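Local coordinates for protein o-succinylbenzoate synthase (Synechococcus elongatus, PDB 2OZT) that converts 2-succinyl-6-hydroxy-2,4-cyclohexadiene-1-carboxylate to 2-succinylbenzoate, a dehydration that depends on a divalent metal and serves phylloquinone biosynthesis, at residues R236-P239 with G240-I244. Sequence-based numbering, arbitrary orientation.
Sequences RGWP and GFFVI
Trp-238 lays its indole over the chain that follows it and gives its N-H to the main-chain carbonyl of Phe-241. Trp-238 NE1 lies 3.0 Å from Phe-241 O, but the bond is bent, 148° at the hydrogen, and NE1 stands above the carbonyl plane. A water bridges two carbonyls, donating to Trp-238 O at 2.8 Å and to Gly-240 O at 2.7 Å.

The aromatic contact is a T-shaped one: the pyrrole edge of Trp-238 is directed at the face of Phe-242, with planes at 72° and centroids 4.9 Å apart. Trp-238 CD1 makes the touch, 3.7 Å from Phe-242 CZ and nearer the rim of that ring than its centre. With CG anti to the backbone N (chi1 -180°), the indole is carried forward to both partners.

One indole face lies against the backbone, Trp-238 CD1 being 3.4 Å from Gly-240 N. A beta-carbon at Gly-240 would probably come too close to Trp-238 NE1, consistent with a glycine there. Pro-239 CD covers part of the same face.

The segment is the loop between helix 227-235, closed at Gly-237 by a Schellman motif, and strand 241-244 of the TIM-barrel-like domain. Trp-238 also packs on helix 204-213 and strand 218-220, while Phe-242 reaches back to helix 227-235. Replacing Trp-238 with leucine would probably leave Phe-241 O without this donor and the Phe-242 face without its aromatic edge. The segment illustrates how one buried indole can combine polar and aromatic contacts to tie a helix-to-strand loop to the strand it leads into.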
ATOM      1  N   ARG A 236     -10.698   1.255 -18.217  1.00 17.18           N
ATOM      2  CA  ARG A 236     -11.936   0.467 -18.130  1.00 17.64           C
ATOM      3  C   ARG A 236     -13.092   1.242 -17.503  1.00 17.81           C
ATOM      4  O   ARG A 236     -14.211   0.717 -17.400  1.00 19.38           O
ATOM      5  CB  ARG A 236     -11.706  -0.797 -17.287  1.00 16.92           C
ATOM      6  CG  ARG A 236     -11.045  -1.912 -18.063  1.00 18.45           C
ATOM      7  CD  ARG A 236     -10.546  -3.042 -17.135  1.00 18.19           C
ATOM      8  NE  ARG A 236      -9.959  -4.116 -17.928  1.00 20.84           N
ATOM      9  CZ  ARG A 236      -9.253  -5.125 -17.444  1.00 21.78           C
ATOM     10  NH1 ARG A 236      -9.020  -5.239 -16.132  1.00 21.64           N
ATOM     11  NH2 ARG A 236      -8.790  -6.040 -18.281  1.00 21.60           N
ATOM     12  N   GLY A 237     -12.854   2.454 -17.029  1.00 16.75           N
ATOM     13  CA  GLY A 237     -13.904   3.207 -16.364  1.00 16.18           C
ATOM     14  C   GLY A 237     -14.195   2.759 -14.947  1.00 16.62           C
ATOM     15  O   GLY A 237     -15.327   2.849 -14.492  1.00 15.99           O
ATOM     16  N   TRP A 238     -13.174   2.299 -14.225  1.00 15.96           N
ATOM     17  CA  TRP A 238     -13.410   1.873 -12.837  1.00 15.44           C
ATOM     18  C   TRP A 238     -14.029   3.016 -12.058  1.00 14.48           C
ATOM     19  O   TRP A 238     -13.453   4.085 -12.011  1.00 15.32           O
ATOM     20  CB  TRP A 238     -12.103   1.469 -12.194  1.00 14.91           C
ATOM     21  CG  TRP A 238     -12.266   1.011 -10.757  1.00 14.61           C
ATOM     22  CD1 TRP A 238     -11.793   1.645  -9.636  1.00 14.04           C
ATOM     23  CD2 TRP A 238     -12.928  -0.166 -10.312  1.00 14.17           C
ATOM     24  NE1 TRP A 238     -12.110   0.921  -8.511  1.00 14.21           N
ATOM     25  CE2 TRP A 238     -12.840  -0.185  -8.904  1.00 12.96           C
ATOM     26  CE3 TRP A 238     -13.601  -1.214 -10.962  1.00 14.11           C
ATOM     27  CZ2 TRP A 238     -13.374  -1.231  -8.127  1.00 13.16           C
ATOM     28  CZ3 TRP A 238     -14.165  -2.244 -10.183  1.00 13.80           C
ATOM     29  CH2 TRP A 238     -14.016  -2.264  -8.780  1.00 12.67           C
ATOM     30  N   PRO A 239     -15.218   2.816 -11.445  1.00 13.38           N
ATOM     31  CA  PRO A 239     -15.823   3.946 -10.723  1.00 14.01           C
ATOM     32  C   PRO A 239     -15.515   3.990  -9.222  1.00 13.64           C
ATOM     33  O   PRO A 239     -15.912   4.942  -8.552  1.00 15.70           O
ATOM     34  CB  PRO A 239     -17.334   3.654 -10.844  1.00 15.84           C
ATOM     35  CG  PRO A 239     -17.378   2.144 -10.822  1.00 16.51           C
ATOM     36  CD  PRO A 239     -16.154   1.662 -11.564  1.00 14.29           C
ATOM     37  N   GLY A 240     -14.807   2.985  -8.721  1.00 13.64           N
ATOM     38  CA  GLY A 240     -14.504   2.898  -7.310  1.00 13.14           C
ATOM     39  C   GLY A 240     -13.139   3.417  -6.901  1.00 13.11           C
ATOM     40  O   GLY A 240     -12.581   4.362  -7.514  1.00 14.38           O
ATOM     41  N   PHE A 241     -12.661   2.846  -5.804  1.00 12.50           N
ATOM     42  CA  PHE A 241     -11.397   3.286  -5.225  1.00 12.89           C
ATOM     43  C   PHE A 241     -10.215   2.435  -5.669  1.00 13.31           C
ATOM     44  O   PHE A 241     -10.342   1.306  -6.126  1.00 12.91           O
ATOM     45  CB  PHE A 241     -11.467   3.233  -3.698  1.00 12.39           C
ATOM     46  CG  PHE A 241     -12.405   4.243  -3.113  1.00 14.25           C
ATOM     47  CD1 PHE A 241     -11.956   5.450  -2.611  1.00 17.33           C
ATOM     48  CD2 PHE A 241     -13.773   3.962  -3.064  1.00 13.27           C
ATOM     49  CE1 PHE A 241     -12.863   6.373  -2.096  1.00 19.53           C
ATOM     50  CE2 PHE A 241     -14.670   4.856  -2.509  1.00 18.03           C
ATOM     51  CZ  PHE A 241     -14.222   6.082  -2.037  1.00 19.51           C
ATOM     52  N   PHE A 242      -9.026   3.035  -5.559  1.00 12.47           N
ATOM     53  CA  PHE A 242      -7.793   2.323  -5.894  1.00 12.82           C
ATOM     54  C   PHE A 242      -6.898   2.405  -4.661  1.00 13.16           C
ATOM     55  O   PHE A 242      -6.684   3.509  -4.144  1.00 13.69           O
ATOM     56  CB  PHE A 242      -7.041   3.112  -6.972  1.00 13.39           C
ATOM     57  CG  PHE A 242      -7.721   3.193  -8.332  1.00 13.87           C
ATOM     58  CD1 PHE A 242      -7.331   2.359  -9.359  1.00 16.81           C
ATOM     59  CD2 PHE A 242      -8.670   4.185  -8.599  1.00 13.25           C
ATOM     60  CE1 PHE A 242      -7.922   2.482 -10.639  1.00 18.05           C
ATOM     61  CE2 PHE A 242      -9.243   4.295  -9.877  1.00 16.21           C
ATOM     62  CZ  PHE A 242      -8.858   3.444 -10.869  1.00 17.66           C
ATOM     63  N   VAL A 243      -6.434   1.265  -4.170  1.00 12.23           N
ATOM     64  CA  VAL A 243      -5.506   1.270  -3.024  1.00 12.53           C
ATOM     65  C   VAL A 243      -4.086   1.222  -3.621  1.00 12.74           C
ATOM     66  O   VAL A 243      -3.705   0.235  -4.254  1.00 13.68           O
ATOM     67  CB  VAL A 243      -5.765   0.067  -2.104  1.00 13.07           C
ATOM     68  CG1 VAL A 243      -4.799   0.073  -0.917  1.00 14.83           C
ATOM     69  CG2 VAL A 243      -7.237   0.081  -1.616  1.00 14.87           C
ATOM     70  N   ILE A 244      -3.341   2.316  -3.480  1.00 12.76           N
ATOM     71  CA  ILE A 244      -2.035   2.452  -4.122  1.00 12.07           C
ATOM     72  C   ILE A 244      -0.929   2.102  -3.147  1.00 11.73           C
ATOM     73  O   ILE A 244      -0.835   2.718  -2.059  1.00 12.01           O
ATOM     74  CB  ILE A 244      -1.835   3.928  -4.527  1.00 11.84           C
ATOM     75  CG1 ILE A 244      -2.920   4.417  -5.500  1.00 14.60           C
ATOM     76  CG2 ILE A 244      -0.422   4.151  -5.142  1.00 12.39           C
ATOM     77  CD1 ILE A 244      -3.022   3.602  -6.810  1.00 13.80           C
TER
HETATM   78  O   HOH W   1     -12.729   5.748  -9.835  1.00 17.97           O